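Local coordinates for protein toll (Drosophila melanogaster, PDB 4LXR) that serves as the cell-surface receptor for the cleaved cytokine spaetzle C-106, switching on Toll signalling in antifungal defence and in dorsal-ventral patterning of the embryo, at residues Q184-F190 / N208-F214; L119-L125 / L142-M146; S23-I27 / R39-P44. Numbering follows the deposited sequence.

Contact 1 of 3, residues Q184-F190 / N208-F214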
loop_
_atom_site.group_PDB
_atom_site.type_symbol
_atom_site.label_atom_id
_atom_site.label_comp_id
_atom_site.label_asym_id
_atom_site.label_seq_id
_atom_site.Cartn_x
_atom_site.Cartn_y
_atom_site.Cartn_z
ATOM N N GLN A 184 -16.094 40.562 14.239
ATOM C CA GLN A 184 -17.530 40.699 14.415
ATOM C C GLN A 184 -18.250 40.452 13.093
ATOM O O GLN A 184 -17.741 40.799 12.031
ATOM C CB GLN A 184 -17.892 42.118 14.935
ATOM C CG GLN A 184 -17.123 42.564 16.183
ATOM C CD GLN A 184 -17.495 41.753 17.423
ATOM O OE1 GLN A 184 -18.539 41.091 17.452
ATOM N NE2 GLN A 184 -16.639 41.800 18.453
ATOM N N MET A 185 -19.444 39.871 13.170
ATOM C CA MET A 185 -20.354 39.869 12.036
ATOM C C MET A 185 -20.821 41.294 11.744
ATOM O O MET A 185 -21.282 41.996 12.639
ATOM C CB MET A 185 -21.573 38.992 12.328
ATOM C CG MET A 185 -22.381 38.647 11.084
ATOM S SD MET A 185 -21.488 37.436 10.089
ATOM C CE MET A 185 -21.431 36.088 11.260
ATOM N N PRO A 186 -20.702 41.727 10.484
ATOM C CA PRO A 186 -21.303 43.006 10.076
ATOM C C PRO A 186 -22.803 42.979 10.348
ATOM O O PRO A 186 -23.435 41.950 10.143
ATOM C CB PRO A 186 -21.024 43.059 8.566
ATOM C CG PRO A 186 -19.840 42.181 8.375
ATOM C CD PRO A 186 -20.013 41.057 9.372
ATOM N N ARG A 187 -23.365 44.085 10.819
ATOM C CA ARG A 187 -24.768 44.107 11.199
ATOM C C ARG A 187 -25.687 44.455 10.040
ATOM O O ARG A 187 -25.310 45.213 9.143
ATOM C CB ARG A 187 -24.998 45.101 12.339
ATOM C CG ARG A 187 -24.388 44.679 13.662
ATOM C CD ARG A 187 -24.958 43.361 14.171
ATOM N NE ARG A 187 -24.716 43.210 15.606
ATOM C CZ ARG A 187 -24.965 42.105 16.302
ATOM N NH1 ARG A 187 -25.458 41.040 15.695
ATOM N NH2 ARG A 187 -24.716 42.060 17.605
ATOM N N GLY A 188 -26.901 43.906 10.088
ATOM C CA GLY A 188 -27.953 44.198 9.128
ATOM C C GLY A 188 -27.606 43.970 7.660
ATOM O O GLY A 188 -28.012 44.751 6.802
ATOM N N ILE A 189 -26.867 42.911 7.355
ATOM C CA ILE A 189 -26.458 42.682 5.966
ATOM C C ILE A 189 -27.335 41.673 5.224
ATOM O O ILE A 189 -27.517 41.765 4.011
ATOM C CB ILE A 189 -24.976 42.246 5.860
ATOM C CG1 ILE A 189 -24.767 40.865 6.486
ATOM C CG2 ILE A 189 -24.065 43.293 6.500
ATOM C CD1 ILE A 189 -23.322 40.393 6.426
ATOM N N PHE A 190 -27.895 40.724 5.961
ATOM C CA PHE A 190 -28.622 39.620 5.339
ATOM C C PHE A 190 -29.901 40.035 4.599
ATOM O O PHE A 190 -30.293 39.408 3.605
ATOM C CB PHE A 190 -28.899 38.550 6.377
ATOM C CG PHE A 190 -27.659 37.901 6.902
ATOM C CD1 PHE A 190 -26.938 37.013 6.112
ATOM C CD2 PHE A 190 -27.207 38.178 8.180
ATOM C CE1 PHE A 190 -25.797 36.415 6.597
ATOM C CE2 PHE A 190 -26.068 37.594 8.671
ATOM C CZ PHE A 190 -25.360 36.699 7.874
ATOM N N ASN A 208 -17.186 36.229 19.361
ATOM C CA ASN A 208 -18.338 36.833 20.032
ATOM C C ASN A 208 -19.643 36.678 19.255
ATOM O O ASN A 208 -20.466 37.575 19.248
ATOM C CB ASN A 208 -18.073 38.316 20.321
ATOM C CG ASN A 208 -16.954 38.527 21.343
ATOM O OD1 ASN A 208 -15.859 38.985 20.998
ATOM N ND2 ASN A 208 -17.229 38.198 22.605
ATOM N N LEU A 209 -19.821 35.544 18.593
ATOM C CA LEU A 209 -21.026 35.305 17.819
ATOM C C LEU A 209 -22.212 35.147 18.759
ATOM O O LEU A 209 -22.124 34.445 19.770
ATOM C CB LEU A 209 -20.868 34.054 16.941
ATOM C CG LEU A 209 -19.889 34.135 15.781
ATOM C CD1 LEU A 209 -19.799 32.764 15.115
ATOM C CD2 LEU A 209 -20.289 35.222 14.758
ATOM N N THR A 210 -23.295 35.851 18.440
ATOM C CA THR A 210 -24.556 35.739 19.157
ATOM C C THR A 210 -25.693 35.626 18.142
ATOM O O THR A 210 -25.506 35.877 16.936
ATOM C CB THR A 210 -24.823 36.959 20.099
ATOM O OG1 THR A 210 -24.702 38.182 19.356
ATOM C CG2 THR A 210 -23.832 36.989 21.248
ATOM N N LYS A 211 -26.864 35.250 18.648
ATOM C CA LYS A 211 -28.062 35.016 17.844
ATOM C C LYS A 211 -28.380 36.177 16.902
ATOM O O LYS A 211 -28.647 35.974 15.717
ATOM C CB LYS A 211 -29.231 34.715 18.787
ATOM C CG LYS A 211 -30.615 34.871 18.217
ATOM C CD LYS A 211 -31.652 34.529 19.302
ATOM C CE LYS A 211 -33.060 34.964 18.901
ATOM N NZ LYS A 211 -34.130 34.390 19.779
ATOM N N HIS A 212 -28.290 37.394 17.412
ATOM C CA HIS A 212 -28.589 38.582 16.621
ATOM C C HIS A 212 -27.704 38.734 15.385
ATOM O O HIS A 212 -28.086 39.413 14.425
ATOM C CB HIS A 212 -28.491 39.843 17.495
ATOM C CG HIS A 212 -28.946 41.097 16.805
ATOM N ND1 HIS A 212 -30.262 41.323 16.459
ATOM C CD2 HIS A 212 -28.257 42.189 16.396
ATOM C CE1 HIS A 212 -30.362 42.503 15.872
ATOM N NE2 HIS A 212 -29.161 43.049 15.822
ATOM N N ASP A 213 -26.525 38.113 15.404
ATOM C CA ASP A 213 -25.595 38.206 14.285
ATOM C C ASP A 213 -26.210 37.637 12.998
ATOM O O ASP A 213 -25.874 38.069 11.886
ATOM C CB ASP A 213 -24.257 37.504 14.606
ATOM C CG ASP A 213 -23.344 38.334 15.516
ATOM O OD1 ASP A 213 -23.534 39.563 15.605
ATOM O OD2 ASP A 213 -22.416 37.756 16.130
ATOM N N PHE A 214 -27.123 36.683 13.142
ATOM C CA PHE A 214 -27.702 36.036 11.968
ATOM C C PHE A 214 -29.165 36.409 11.751
ATOM O O PHE A 214 -29.900 35.709 11.058
ATOM C CB PHE A 214 -27.540 34.515 12.054
ATOM C CG PHE A 214 -26.120 34.080 12.260
ATOM C CD1 PHE A 214 -25.213 34.133 11.220
ATOM C CD2 PHE A 214 -25.690 33.643 13.498
ATOM C CE1 PHE A 214 -23.900 33.744 11.414
ATOM C CE2 PHE A 214 -24.379 33.242 13.691
ATOM C CZ PHE A 214 -23.486 33.304 12.657
HETATM O O HOH W 1 -20.094 38.867 15.868
HETATM O O HOH W 2 -21.806 41.688 15.247
HETATM O O HOH W 3 -25.785 40.585 10.673
#

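Contact 2 of 3, residues L119-L125 / L142-M146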
loop_
_atom_site.group_PDB
_atom_site.type_symbol
_atom_site.label_atom_id
_atom_site.label_comp_id
_atom_site.label_asym_id
_atom_site.label_seq_id
_atom_site.Cartn_x
_atom_site.Cartn_y
_atom_site.Cartn_z
ATOM N N LEU A 119 -13.550 48.431 -10.900
ATOM C CA LEU A 119 -14.566 47.505 -11.394
ATOM C C LEU A 119 -15.571 48.145 -12.347
ATOM O O LEU A 119 -16.549 47.499 -12.718
ATOM C CB LEU A 119 -15.290 46.803 -10.233
ATOM C CG LEU A 119 -14.474 45.818 -9.384
ATOM C CD1 LEU A 119 -15.314 45.337 -8.217
ATOM C CD2 LEU A 119 -13.990 44.603 -10.223
ATOM N N ASP A 120 -15.342 49.404 -12.738
ATOM C CA ASP A 120 -16.169 50.042 -13.768
ATOM C C ASP A 120 -16.286 49.127 -15.004
ATOM O O ASP A 120 -15.306 48.480 -15.394
ATOM C CB ASP A 120 -15.580 51.392 -14.197
ATOM C CG ASP A 120 -15.767 52.500 -13.142
ATOM O OD1 ASP A 120 -16.464 52.293 -12.121
ATOM O OD2 ASP A 120 -15.215 53.602 -13.352
ATOM N N ARG A 121 -17.482 49.069 -15.597
ATOM C CA ARG A 121 -17.774 48.215 -16.761
ATOM C C ARG A 121 -17.745 46.689 -16.494
ATOM O O ARG A 121 -17.989 45.890 -17.399
ATOM C CB ARG A 121 -16.900 48.598 -17.969
ATOM C CG ARG A 121 -16.813 50.116 -18.198
ATOM C CD ARG A 121 -16.380 50.462 -19.635
ATOM N NE ARG A 121 -15.046 49.949 -19.969
ATOM C CZ ARG A 121 -13.907 50.574 -19.667
ATOM N NH1 ARG A 121 -13.920 51.736 -19.017
ATOM N NH2 ARG A 121 -12.749 50.046 -20.013
ATOM N N LEU A 122 -17.481 46.286 -15.255
ATOM C CA LEU A 122 -17.545 44.869 -14.900
ATOM C C LEU A 122 -18.733 44.511 -14.005
ATOM O O LEU A 122 -18.683 43.510 -13.271
ATOM C CB LEU A 122 -16.226 44.401 -14.262
ATOM C CG LEU A 122 -15.083 44.453 -15.285
ATOM C CD1 LEU A 122 -13.742 44.055 -14.682
ATOM C CD2 LEU A 122 -15.424 43.578 -16.464
ATOM N N HIS A 123 -19.788 45.323 -14.067
ATOM C CA HIS A 123 -21.003 45.107 -13.265
ATOM C C HIS A 123 -21.785 43.861 -13.701
ATOM O O HIS A 123 -22.673 43.405 -12.986
ATOM C CB HIS A 123 -21.926 46.346 -13.300
ATOM C CG HIS A 123 -21.298 47.583 -12.737
ATOM N ND1 HIS A 123 -20.055 47.581 -12.136
ATOM C CD2 HIS A 123 -21.723 48.869 -12.714
ATOM C CE1 HIS A 123 -19.750 48.811 -11.756
ATOM N NE2 HIS A 123 -20.747 49.610 -12.098
ATOM N N GLY A 124 -21.446 43.312 -14.865
ATOM C CA GLY A 124 -22.032 42.062 -15.332
ATOM C C GLY A 124 -21.484 40.761 -14.741
ATOM O O GLY A 124 -22.046 39.684 -15.001
ATOM N N LEU A 125 -20.415 40.848 -13.944
ATOM C CA LEU A 125 -19.743 39.651 -13.407
ATOM C C LEU A 125 -20.629 38.839 -12.464
ATOM O O LEU A 125 -21.406 39.403 -11.686
ATOM C CB LEU A 125 -18.447 40.014 -12.664
ATOM C CG LEU A 125 -17.228 40.564 -13.422
ATOM C CD1 LEU A 125 -16.201 40.997 -12.405
ATOM C CD2 LEU A 125 -16.608 39.523 -14.419
ATOM N N LEU A 142 -16.501 49.375 -2.776
ATOM C CA LEU A 142 -15.885 48.563 -3.848
ATOM C C LEU A 142 -16.923 47.917 -4.780
ATOM O O LEU A 142 -16.786 47.957 -6.012
ATOM C CB LEU A 142 -14.950 47.487 -3.260
ATOM C CG LEU A 142 -14.282 46.568 -4.300
ATOM C CD1 LEU A 142 -13.359 47.361 -5.242
ATOM C CD2 LEU A 142 -13.549 45.376 -3.676
ATOM N N LEU A 143 -17.988 47.370 -4.199
ATOM C CA LEU A 143 -18.918 46.513 -4.947
ATOM C C LEU A 143 -20.214 47.227 -5.289
ATOM O O LEU A 143 -21.286 46.613 -5.406
ATOM C CB LEU A 143 -19.194 45.215 -4.166
ATOM C CG LEU A 143 -17.924 44.371 -3.888
ATOM C CD1 LEU A 143 -18.240 43.235 -2.932
ATOM C CD2 LEU A 143 -17.333 43.832 -5.191
ATOM N N THR A 144 -20.103 48.538 -5.465
ATOM C CA THR A 144 -21.233 49.332 -5.906
ATOM C C THR A 144 -21.740 48.819 -7.243
ATOM O O THR A 144 -20.962 48.629 -8.162
ATOM C CB THR A 144 -20.834 50.824 -6.040
ATOM O OG1 THR A 144 -20.417 51.299 -4.755
ATOM C CG2 THR A 144 -22.001 51.673 -6.593
ATOM N N ASP A 145 -23.053 48.611 -7.328
ATOM C CA ASP A 145 -23.728 48.193 -8.549
ATOM C C ASP A 145 -23.372 46.787 -9.034
ATOM O O ASP A 145 -23.672 46.454 -10.182
ATOM C CB ASP A 145 -23.504 49.186 -9.699
ATOM C CG ASP A 145 -24.023 50.589 -9.386
ATOM O OD1 ASP A 145 -24.935 50.736 -8.535
ATOM O OD2 ASP A 145 -23.491 51.546 -9.999
ATOM N N MET A 146 -22.751 45.960 -8.193
ATOM C CA MET A 146 -22.435 44.591 -8.617
ATOM C C MET A 146 -23.660 43.703 -8.407
ATOM O O MET A 146 -23.590 42.705 -7.673
ATOM C CB MET A 146 -21.224 44.030 -7.854
ATOM C CG MET A 146 -19.920 44.812 -8.065
ATOM S SD MET A 146 -19.298 44.720 -9.765
ATOM C CE MET A 146 -18.671 43.041 -9.831
#

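Contact 3 of 3, residues S23-I27 / R39-P44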
loop_
_atom_site.group_PDB
_atom_site.type_symbol
_atom_site.label_atom_id
_atom_site.label_comp_id
_atom_site.label_asym_id
_atom_site.label_seq_id
_atom_site.Cartn_x
_atom_site.Cartn_y
_atom_site.Cartn_z
ATOM N N SER A 23 -4.113 21.943 -25.342
ATOM C CA SER A 23 -5.219 22.670 -25.947
ATOM C C SER A 23 -5.097 24.187 -25.754
ATOM O O SER A 23 -5.924 24.952 -26.250
ATOM C CB SER A 23 -6.553 22.149 -25.412
ATOM O OG SER A 23 -6.458 21.875 -24.026
ATOM N N GLU A 24 -4.051 24.625 -25.063
ATOM C CA GLU A 24 -3.898 26.048 -24.768
ATOM C C GLU A 24 -2.752 26.731 -25.515
ATOM O O GLU A 24 -2.069 26.124 -26.338
ATOM C CB GLU A 24 -3.737 26.260 -23.262
ATOM C CG GLU A 24 -2.415 25.759 -22.721
ATOM C CD GLU A 24 -2.390 25.683 -21.211
ATOM O OE1 GLU A 24 -1.289 25.470 -20.650
ATOM O OE2 GLU A 24 -3.467 25.845 -20.587
ATOM N N TYR A 25 -2.555 28.009 -25.218
ATOM C CA TYR A 25 -1.479 28.782 -25.815
ATOM C C TYR A 25 -0.744 29.510 -24.710
ATOM O O TYR A 25 -1.370 30.031 -23.798
ATOM C CB TYR A 25 -2.034 29.790 -26.825
ATOM C CG TYR A 25 -2.820 29.150 -27.945
ATOM C CD1 TYR A 25 -2.177 28.662 -29.089
ATOM C CD2 TYR A 25 -4.200 29.014 -27.858
ATOM C CE1 TYR A 25 -2.892 28.067 -30.112
ATOM C CE2 TYR A 25 -4.923 28.420 -28.875
ATOM C CZ TYR A 25 -4.262 27.948 -30.001
ATOM O OH TYR A 25 -4.985 27.362 -31.011
ATOM N N GLU A 26 0.580 29.531 -24.772
ATOM C CA GLU A 26 1.332 30.351 -23.841
ATOM C C GLU A 26 1.960 31.520 -24.578
ATOM O O GLU A 26 2.707 31.334 -25.534
ATOM C CB GLU A 26 2.412 29.562 -23.104
ATOM C CG GLU A 26 3.033 30.364 -21.962
ATOM C CD GLU A 26 4.392 29.851 -21.521
ATOM O OE1 GLU A 26 5.353 29.911 -22.323
ATOM O OE2 GLU A 26 4.504 29.400 -20.364
ATOM N N ILE A 27 1.644 32.726 -24.131
ATOM C CA ILE A 27 2.228 33.919 -24.705
ATOM C C ILE A 27 3.191 34.562 -23.718
ATOM O O ILE A 27 2.839 34.759 -22.554
ATOM C CB ILE A 27 1.136 34.912 -25.072
ATOM C CG1 ILE A 27 0.177 34.256 -26.071
ATOM C CG2 ILE A 27 1.753 36.180 -25.635
ATOM C CD1 ILE A 27 -1.001 35.100 -26.453
ATOM N N ARG A 39 3.043 36.719 -18.956
ATOM C CA ARG A 39 2.936 35.376 -19.464
ATOM C C ARG A 39 1.460 35.064 -19.494
ATOM O O ARG A 39 0.826 34.980 -18.452
ATOM C CB ARG A 39 3.675 34.389 -18.560
ATOM C CG ARG A 39 3.755 32.993 -19.131
ATOM C CD ARG A 39 4.445 32.032 -18.170
ATOM N NE ARG A 39 5.701 32.566 -17.649
ATOM C CZ ARG A 39 6.897 32.314 -18.173
ATOM N NH1 ARG A 39 7.007 31.537 -19.239
ATOM N NH2 ARG A 39 7.986 32.842 -17.629
ATOM N N LEU A 40 0.908 34.916 -20.688
ATOM C CA LEU A 40 -0.514 34.659 -20.826
ATOM C C LEU A 40 -0.800 33.224 -21.212
ATOM O O LEU A 40 -0.181 32.682 -22.121
ATOM C CB LEU A 40 -1.138 35.592 -21.863
ATOM C CG LEU A 40 -1.285 37.073 -21.521
ATOM C CD1 LEU A 40 -0.044 37.848 -21.963
ATOM C CD2 LEU A 40 -2.501 37.586 -22.239
ATOM N N THR A 41 -1.751 32.612 -20.521
ATOM C CA THR A 41 -2.211 31.286 -20.898
ATOM C C THR A 41 -3.649 31.401 -21.371
ATOM O O THR A 41 -4.532 31.852 -20.635
ATOM C CB THR A 41 -2.124 30.300 -19.728
ATOM O OG1 THR A 41 -0.771 30.227 -19.269
ATOM C CG2 THR A 41 -2.593 28.913 -20.155
ATOM N N ILE A 42 -3.872 31.008 -22.615
ATOM C CA ILE A 42 -5.175 31.135 -23.239
ATOM C C ILE A 42 -5.750 29.765 -23.561
ATOM O O ILE A 42 -5.123 28.957 -24.262
ATOM C CB ILE A 42 -5.103 31.973 -24.531
ATOM C CG1 ILE A 42 -4.458 33.332 -24.253
ATOM C CG2 ILE A 42 -6.487 32.132 -25.141
ATOM C CD1 ILE A 42 -4.405 34.251 -25.462
ATOM N N GLN A 43 -6.933 29.507 -23.020
ATOM C CA GLN A 43 -7.730 28.333 -23.358
ATOM C C GLN A 43 -9.060 28.867 -23.898
ATOM O O GLN A 43 -9.961 29.203 -23.126
ATOM C CB GLN A 43 -7.931 27.454 -22.122
ATOM C CG GLN A 43 -8.798 26.230 -22.322
ATOM C CD GLN A 43 -8.045 25.087 -22.961
ATOM O OE1 GLN A 43 -7.022 24.635 -22.443
ATOM N NE2 GLN A 43 -8.539 24.617 -24.099
ATOM N N PRO A 44 -9.168 28.968 -25.234
ATOM C CA PRO A 44 -10.229 29.671 -25.972
ATOM C C PRO A 44 -11.634 29.351 -25.475
ATOM O O PRO A 44 -11.959 28.174 -25.340
ATOM C CB PRO A 44 -10.047 29.165 -27.402
ATOM C CG PRO A 44 -8.589 28.833 -27.490
ATOM C CD PRO A 44 -8.232 28.275 -26.144
#

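Contact 1 of 3, residues Q184-F190 / N208-F214
Charge dominates the polar side of this contact. Arg187 NH1 lies 2.4 Å from Asp213 OD1, a very short salt bridge, with Asp213 OD1 over one face of the guanidinium and His212 CD2 over the other, 3.1 Å from Arg187 NH1. Asp213 OD2 also accepts from Thr210 N of its own loop, at 3.1 Å, at the start of the 3-10 turn 211-213, and reaches the other segment through water 1. No direct hydrogen bond crosses between the segments; three waters do that work. Water 1 touches Gln184 OE1, Met185 N and Asp213 OD2, water 2 links Met185 O (2.7 Å) to Asp213 OD1 (2.8 Å), and water 3 gives its protons to Pro186 O and Asp213 O, both at 2.8 Å. The two segments hold equivalent places in successive leucine-rich repeats, LRR 2 and LRR 3, on the loops that follow strands 174-176 and 198-200, so Phe190 and Phe214 are the matching phenylalanines of neighbouring coils. Apolar contacts fill the inner side. Met185 CE packs 3.4 Å from Phe214 CE1 and 3.8 Å from Leu209 CD2, and Phe190 CZ lies 4.2 Å from Phe214 CD1. The Phe190 ring also sets its edge against the backbone, with CE2 3.3 Å from Asp213 O, and reaches Leu196 and Ala217 beyond the two segments.

Contact 2 of 3, residues L119-L125 / L142-M146
Met146 is the most deeply engaged residue here, and its conformation explains why. All three of its chi angles are m, which carries the thioether across to 119-125: CE reaches 3.5 Å from Leu122 O and 4.1 Å from Leu125 CD1, while SD lies 4.3 Å from Leu119 CD1. Leu119, in the mt rotamer, points its CA-to-CB bond toward the other segment and carries CD1 into a small apolar cluster, 4.1 Å from Leu142 CD1 and 3.9 Å from Leu143 CD2. Leu142 adopts tp and Leu143 mt; the CA-to-CB bond of Leu143 points away, yet its CD2 still comes to Leu119 CD1. Toward the surface His123 offers a ring face to Asp145, whose CB makes a CH-pi contact at 3.9 Å from the ring centroid, 29° off the normal. The sulfur of Met146 approaches the same ring obliquely, with SD 4.8 Å from the centroid. Asp145 has a positive phi of 67°, as expected at the third position of the type II turn Leu143-Met146, and this turn presents its side chain to His123. No hydrogen bond joins the segments, and Thr144 OG1 is bonded instead to Asn141 O. Leu122 and Leu125 extend the apolar core to Leu103 on strand 102-106. Such turn-rich loops, stacked coil on coil behind a parallel sheet with leucines turned inward, are characteristic of the leucine-rich-repeat solenoid.

Contact 3 of 3, residues S23-I27 / R39-P44
Four backbone hydrogen bonds hold strands 24-27 and 39-43 together. Ile27 N reaches Leu40 O at 2.7 Å and Leu40 N returns to Ile27 O at 2.7 Å; Tyr25 N bonds Ile42 O, and Ile42 N bonds Tyr25 O, each at 2.9 Å. Tyr25-Ile42 and Ile27-Leu40 are thus hydrogen-bonded antiparallel pairs flanking the non-hydrogen-bonded pair Glu26-Thr41, and the short strand axes run at 166°. CA-H...O contacts fill in between, as from Thr41 CA to Tyr25 O and from Glu26 CA to Leu40 O, both 3.3 Å. Among side chains, Ser23 OG donates to Gln43 OE1 at 3.2 Å near the start of the first strand, whereas Glu26 OE2 and Arg39 NH1 form a long salt bridge of 3.5 Å, a weak hydrogen bond. The sheet face carrying Tyr25, Ile27, Leu40 and Ile42 is apolar: Ile27 CD1 meets Ile42 CD1 at 3.6 Å, the CB atoms of Ile27 and Leu40 stand 4.0 Å apart, and Tyr25 CE2 touches Pro44 CG at 3.9 Å. Helix 4-12 packs on this face, and Phe2 meets the Tyr25 ring edge-to-face. This beta hairpin belongs to the antiparallel N-terminal end of the solenoid sheet. On the other face Glu26 OE2 accepts a hydrogen bond from Leu16 N of the spaetzle C-106 chain, and Lys15 of that chain packs on Glu26 and Arg39. The chemistry therefore divides by face: the apolar one packs against helix 4-12 and Phe2, while the one with Glu26 meets the ligand.

Along the chain contact 3 comes first, then contact 2, then contact 1, each closing before the next opens. All three belong to one solenoid, organised by the long mixed sheet that starts as antiparallel strands and turns parallel from strand 47-52 onward. Contact 3 lies within the sheet itself, at its N-terminal end, whereas contacts 2 and 1 join loops between consecutive parallel strands. Centres are 26 Å apart from contact 3 to contact 2 and again from contact 2 to contact 1, but 44 Å from contact 3 to contact 1; none touch. The receptor ectodomain thus combines a ligand-contacting N-terminal hairpin with locally packed, successive coils.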